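Local coordinates for protein catalase-3 (Neurospora crassa, PDB 4AJ9) that breaks hydrogen peroxide down to water and oxygen with heme as cofactor, and probably protects cells from peroxide damage, at residues Y577-V590 against P606-T618. Numbering follows the deposited sequence.
Sequences YSAADATAFDAVVV and PLFPAGRPSQILT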
loop_
_atom_site.group_PDB
_atom_site.type_symbol
_atom_site.label_atom_id
_atom_site.label_comp_id
_atom_site.label_asym_id
_atom_site.label_seq_id
_atom_site.Cartn_x
_atom_site.Cartn_y
_atom_site.Cartn_z
ATOM N N TYR C 577 23.007 8.061 -41.735
ATOM C CA TYR C 577 21.892 7.455 -42.456
ATOM C C TYR C 577 21.308 6.291 -41.679
ATOM O O TYR C 577 20.094 6.078 -41.700
ATOM C CB TYR C 577 22.307 7.012 -43.859
ATOM C CG TYR C 577 22.258 8.148 -44.842
ATOM C CD1 TYR C 577 21.039 8.704 -45.223
ATOM C CD2 TYR C 577 23.422 8.691 -45.370
ATOM C CE1 TYR C 577 20.979 9.753 -46.113
ATOM C CE2 TYR C 577 23.376 9.749 -46.270
ATOM C CZ TYR C 577 22.152 10.276 -46.640
ATOM O OH TYR C 577 22.093 11.333 -47.530
ATOM N N SER C 578 22.174 5.560 -40.979
ATOM C CA SER C 578 21.753 4.391 -40.203
ATOM C C SER C 578 20.728 4.798 -39.150
ATOM O O SER C 578 19.715 4.121 -38.955
ATOM C CB SER C 578 22.969 3.721 -39.538
ATOM O OG SER C 578 22.586 2.577 -38.784
ATOM N N ALA C 579 20.982 5.929 -38.501
ATOM C CA ALA C 579 20.141 6.411 -37.413
ATOM C C ALA C 579 18.942 7.234 -37.884
ATOM O O ALA C 579 18.074 7.585 -37.079
ATOM C CB ALA C 579 20.976 7.220 -36.432
ATOM N N ALA C 580 18.888 7.546 -39.175
ATOM C CA ALA C 580 17.880 8.482 -39.687
ATOM C C ALA C 580 16.627 7.814 -40.241
ATOM O O ALA C 580 16.661 6.689 -40.751
ATOM C CB ALA C 580 18.479 9.396 -40.738
ATOM N N ASP C 581 15.517 8.533 -40.145
ATOM C CA ASP C 581 14.270 8.087 -40.742
ATOM C C ASP C 581 13.434 9.308 -41.126
ATOM O O ASP C 581 13.522 10.349 -40.485
ATOM C CB ASP C 581 13.505 7.182 -39.777
ATOM C CG ASP C 581 12.327 6.501 -40.437
ATOM O OD1 ASP C 581 12.528 5.436 -41.069
ATOM O OD2 ASP C 581 11.204 7.036 -40.333
ATOM N N ALA C 582 12.623 9.184 -42.166
ATOM C CA ALA C 582 11.827 10.318 -42.624
ATOM C C ALA C 582 10.828 10.788 -41.564
ATOM O O ALA C 582 10.452 11.961 -41.547
ATOM C CB ALA C 582 11.100 9.973 -43.908
ATOM N N THR C 583 10.388 9.867 -40.702
ATOM C CA THR C 583 9.393 10.178 -39.676
ATOM C C THR C 583 9.857 11.285 -38.729
ATOM O O THR C 583 9.039 11.900 -38.041
ATOM C CB THR C 583 9.016 8.939 -38.817
ATOM O OG1 THR C 583 10.204 8.345 -38.270
ATOM C CG2 THR C 583 8.241 7.911 -39.631
ATOM N N ALA C 584 11.166 11.530 -38.687
ATOM C CA ALA C 584 11.736 12.510 -37.759
ATOM C C ALA C 584 11.610 13.949 -38.246
ATOM O O ALA C 584 11.839 14.895 -37.487
ATOM C CB ALA C 584 13.191 12.199 -37.485
ATOM N N PHE C 585 11.253 14.111 -39.513
ATOM C CA PHE C 585 11.326 15.417 -40.147
ATOM C C PHE C 585 10.003 15.850 -40.749
ATOM O O PHE C 585 9.160 15.030 -41.092
ATOM C CB PHE C 585 12.409 15.417 -41.235
ATOM C CG PHE C 585 13.708 14.827 -40.777
ATOM C CD1 PHE C 585 14.453 15.459 -39.802
ATOM C CD2 PHE C 585 14.162 13.633 -41.299
ATOM C CE1 PHE C 585 15.645 14.919 -39.367
ATOM C CE2 PHE C 585 15.356 13.092 -40.871
ATOM C CZ PHE C 585 16.086 13.727 -39.895
ATOM N N ASP C 586 9.842 17.159 -40.881
ATOM C CA ASP C 586 8.655 17.718 -41.492
ATOM C C ASP C 586 8.919 18.024 -42.966
ATOM O O ASP C 586 7.984 18.188 -43.752
ATOM C CB ASP C 586 8.214 18.963 -40.726
ATOM C CG ASP C 586 7.915 18.665 -39.275
ATOM O OD1 ASP C 586 6.951 17.914 -39.037
ATOM O OD2 ASP C 586 8.628 19.185 -38.374
ATOM N N ALA C 587 10.196 18.077 -43.332
ATOM C CA ALA C 587 10.601 18.266 -44.728
ATOM C C ALA C 587 11.921 17.535 -44.993
ATOM O O ALA C 587 12.739 17.382 -44.092
ATOM C CB ALA C 587 10.730 19.765 -45.047
ATOM N N VAL C 588 12.121 17.068 -46.223
ATOM C CA VAL C 588 13.345 16.351 -46.575
ATOM C C VAL C 588 14.005 16.993 -47.797
ATOM O O VAL C 588 13.382 17.138 -48.845
ATOM C CB VAL C 588 13.073 14.865 -46.852
ATOM C CG1 VAL C 588 14.351 14.161 -47.289
ATOM C CG2 VAL C 588 12.503 14.210 -45.611
ATOM N N VAL C 589 15.263 17.394 -47.655
ATOM C CA VAL C 589 15.958 18.056 -48.752
ATOM C C VAL C 589 17.291 17.387 -49.071
ATOM O O VAL C 589 18.136 17.210 -48.195
ATOM C CB VAL C 589 16.184 19.554 -48.462
ATOM C CG1 VAL C 589 14.858 20.296 -48.449
ATOM C CG2 VAL C 589 16.912 19.738 -47.143
ATOM N N VAL C 590 17.467 17.012 -50.334
ATOM C CA VAL C 590 18.714 16.404 -50.769
ATOM C C VAL C 590 19.688 17.519 -51.125
ATOM O O VAL C 590 19.384 18.373 -51.960
ATOM C CB VAL C 590 18.495 15.458 -51.948
ATOM C CG1 VAL C 590 19.734 14.594 -52.172
ATOM C CG2 VAL C 590 17.291 14.579 -51.674
ATOM N N PRO C 606 28.259 -0.487 -46.048
ATOM C CA PRO C 606 28.089 -1.185 -44.774
ATOM C C PRO C 606 27.633 -0.212 -43.693
ATOM O O PRO C 606 27.171 -0.650 -42.644
ATOM C CB PRO C 606 29.499 -1.700 -44.463
ATOM C CG PRO C 606 30.201 -1.736 -45.797
ATOM C CD PRO C 606 29.646 -0.556 -46.543
ATOM N N LEU C 607 27.747 1.089 -43.948
ATOM C CA LEU C 607 27.406 2.090 -42.932
ATOM C C LEU C 607 25.899 2.310 -42.720
ATOM O O LEU C 607 25.490 2.887 -41.712
ATOM C CB LEU C 607 28.108 3.426 -43.223
ATOM C CG LEU C 607 29.621 3.378 -42.999
ATOM C CD1 LEU C 607 30.311 4.633 -43.565
ATOM C CD2 LEU C 607 29.945 3.174 -41.514
ATOM N N PHE C 608 25.074 1.860 -43.656
ATOM C CA PHE C 608 23.626 1.973 -43.480
ATOM C C PHE C 608 22.880 0.872 -44.217
ATOM O O PHE C 608 23.439 0.237 -45.108
ATOM C CB PHE C 608 23.127 3.354 -43.914
ATOM C CG PHE C 608 23.542 3.744 -45.309
ATOM C CD1 PHE C 608 22.841 3.276 -46.409
ATOM C CD2 PHE C 608 24.622 4.584 -45.517
ATOM C CE1 PHE C 608 23.212 3.638 -47.700
ATOM C CE2 PHE C 608 25.000 4.941 -46.803
ATOM C CZ PHE C 608 24.285 4.470 -47.892
ATOM N N PRO C 609 21.619 0.628 -43.838
ATOM C CA PRO C 609 20.820 -0.398 -44.518
ATOM C C PRO C 609 20.600 -0.078 -45.998
ATOM O O PRO C 609 20.399 1.089 -46.359
ATOM C CB PRO C 609 19.488 -0.366 -43.758
ATOM C CG PRO C 609 19.868 0.128 -42.366
ATOM C CD PRO C 609 20.943 1.155 -42.636
ATOM N N ALA C 610 20.633 -1.111 -46.837
ATOM C CA ALA C 610 20.429 -0.951 -48.280
ATOM C C ALA C 610 19.233 -0.042 -48.578
ATOM O O ALA C 610 18.170 -0.203 -48.002
ATOM C CB ALA C 610 20.236 -2.314 -48.934
ATOM N N GLY C 611 19.422 0.931 -49.459
ATOM C CA GLY C 611 18.326 1.794 -49.884
ATOM C C GLY C 611 17.917 2.924 -48.950
ATOM O O GLY C 611 16.981 3.667 -49.256
ATOM N N ARG C 612 18.622 3.085 -47.831
ATOM C CA ARG C 612 18.192 4.028 -46.788
ATOM C C ARG C 612 17.979 5.478 -47.258
ATOM O O ARG C 612 16.933 6.065 -46.986
ATOM C CB ARG C 612 19.122 3.957 -45.567
ATOM C CG ARG C 612 18.856 5.002 -44.479
ATOM C CD ARG C 612 17.435 4.933 -43.893
ATOM N NE ARG C 612 17.070 3.615 -43.378
ATOM C CZ ARG C 612 17.431 3.129 -42.194
ATOM N NH1 ARG C 612 18.207 3.841 -41.391
ATOM N NH2 ARG C 612 17.023 1.915 -41.821
ATOM N N PRO C 613 18.961 6.062 -47.971
ATOM C CA PRO C 613 18.720 7.417 -48.491
ATOM C C PRO C 613 17.461 7.459 -49.355
ATOM O O PRO C 613 16.615 8.334 -49.154
ATOM C CB PRO C 613 19.977 7.703 -49.319
ATOM C CG PRO C 613 21.049 6.842 -48.674
ATOM C CD PRO C 613 20.316 5.575 -48.289
ATOM N N SER C 614 17.327 6.513 -50.284
ATOM C CA SER C 614 16.133 6.431 -51.123
ATOM C C SER C 614 14.853 6.237 -50.317
ATOM O O SER C 614 13.807 6.779 -50.670
ATOM C CB SER C 614 16.255 5.292 -52.139
ATOM O OG SER C 614 17.350 5.496 -53.006
ATOM N N GLN C 615 14.919 5.437 -49.257
ATOM C CA GLN C 615 13.711 5.141 -48.485
ATOM C C GLN C 615 13.227 6.402 -47.777
ATOM O O GLN C 615 12.026 6.661 -47.703
ATOM C CB GLN C 615 13.969 4.026 -47.464
ATOM C CG GLN C 615 12.702 3.488 -46.806
ATOM C CD GLN C 615 11.763 2.847 -47.802
ATOM O OE1 GLN C 615 12.124 1.880 -48.478
ATOM N NE2 GLN C 615 10.540 3.374 -47.895
ATOM N N ILE C 616 14.175 7.173 -47.253
ATOM C CA ILE C 616 13.871 8.429 -46.576
ATOM C C ILE C 616 13.177 9.408 -47.515
ATOM O O ILE C 616 12.193 10.054 -47.143
ATOM C CB ILE C 616 15.144 9.081 -45.998
ATOM C CG1 ILE C 616 15.717 8.222 -44.866
ATOM C CG2 ILE C 616 14.835 10.481 -45.449
ATOM C CD1 ILE C 616 17.024 8.744 -44.295
ATOM N N LEU C 617 13.691 9.528 -48.736
ATOM C CA LEU C 617 13.104 10.468 -49.689
ATOM C C LEU C 617 11.744 9.961 -50.142
ATOM O O LEU C 617 10.811 10.744 -50.319
ATOM C CB LEU C 617 14.017 10.666 -50.895
ATOM C CG LEU C 617 13.645 11.820 -51.829
ATOM C CD1 LEU C 617 13.567 13.114 -51.043
ATOM C CD2 LEU C 617 14.653 11.943 -52.979
ATOM N N THR C 618 11.645 8.646 -50.326
ATOM C CA THR C 618 10.394 8.011 -50.717
ATOM C C THR C 618 9.317 8.188 -49.640
ATOM O O THR C 618 8.185 8.579 -49.948
ATOM C CB THR C 618 10.599 6.505 -51.033
ATOM O OG1 THR C 618 11.485 6.366 -52.157
ATOM C CG2 THR C 618 9.280 5.826 -51.348
HETATM O O HOH W 1 25.046 5.786 -41.915
HETATM O O HOH W 2 17.712 1.277 -39.029
#
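In the beta-alpha-beta unit of the C-terminal domain found in long catalases, strand 587-590 and the loop leading to it pack against helix 612-618 and the turn before it. Arg612 makes the direct hydrogen bonds of the contact. Its CG stands anti to the backbone N (chi1 174°), and the chain bends twice, bringing the guanidinium to the carbonyls of Tyr577 and Ser578. Arg612 NH1 donates to Tyr577 O and to Ser578 O, 2.9 Å each. Both acceptors lie near the guanidinium plane, but NH1 sits above the carbonyl plane of Ser578. NH2 donates to a water. Tyr577 O also accepts from Ala580 N. A second water bridges Ser578 N and Leu607 O.

The Tyr577 ring packs against apolar groups of the helix and of the turn before it. Pro613 CG sits over one face, 4.0 Å from the Tyr577 ring centroid, in a CH-pi contact. Ile616 CD1 meets the ring edge. The edge of Tyr577 also points at the face of Phe608, planes at 59°. Ile616 spreads its two branches: CD1 touches Ala580 CB at 3.9 Å, while CG2 touches both Ala582 CB and Val588 CG1. Leu617 CD1 meets Val588 CG1 at 4.0 Å, and its CD2 meets Val590 CG2.

The axes of strand 587-590 and helix 612-618 come within 9.2 Å, their N-to-C directions 135° apart. Just after strand 533-537, Ser538 O is hydrogen-bonded to Tyr577 OH. Gln615 OE1 is hydrogen-bonded to Gln615 NE2 of the second subunit. Strand 587-590 lies between parallel strands 533-537 and 627-630, and helix 612-622 links it to the latter.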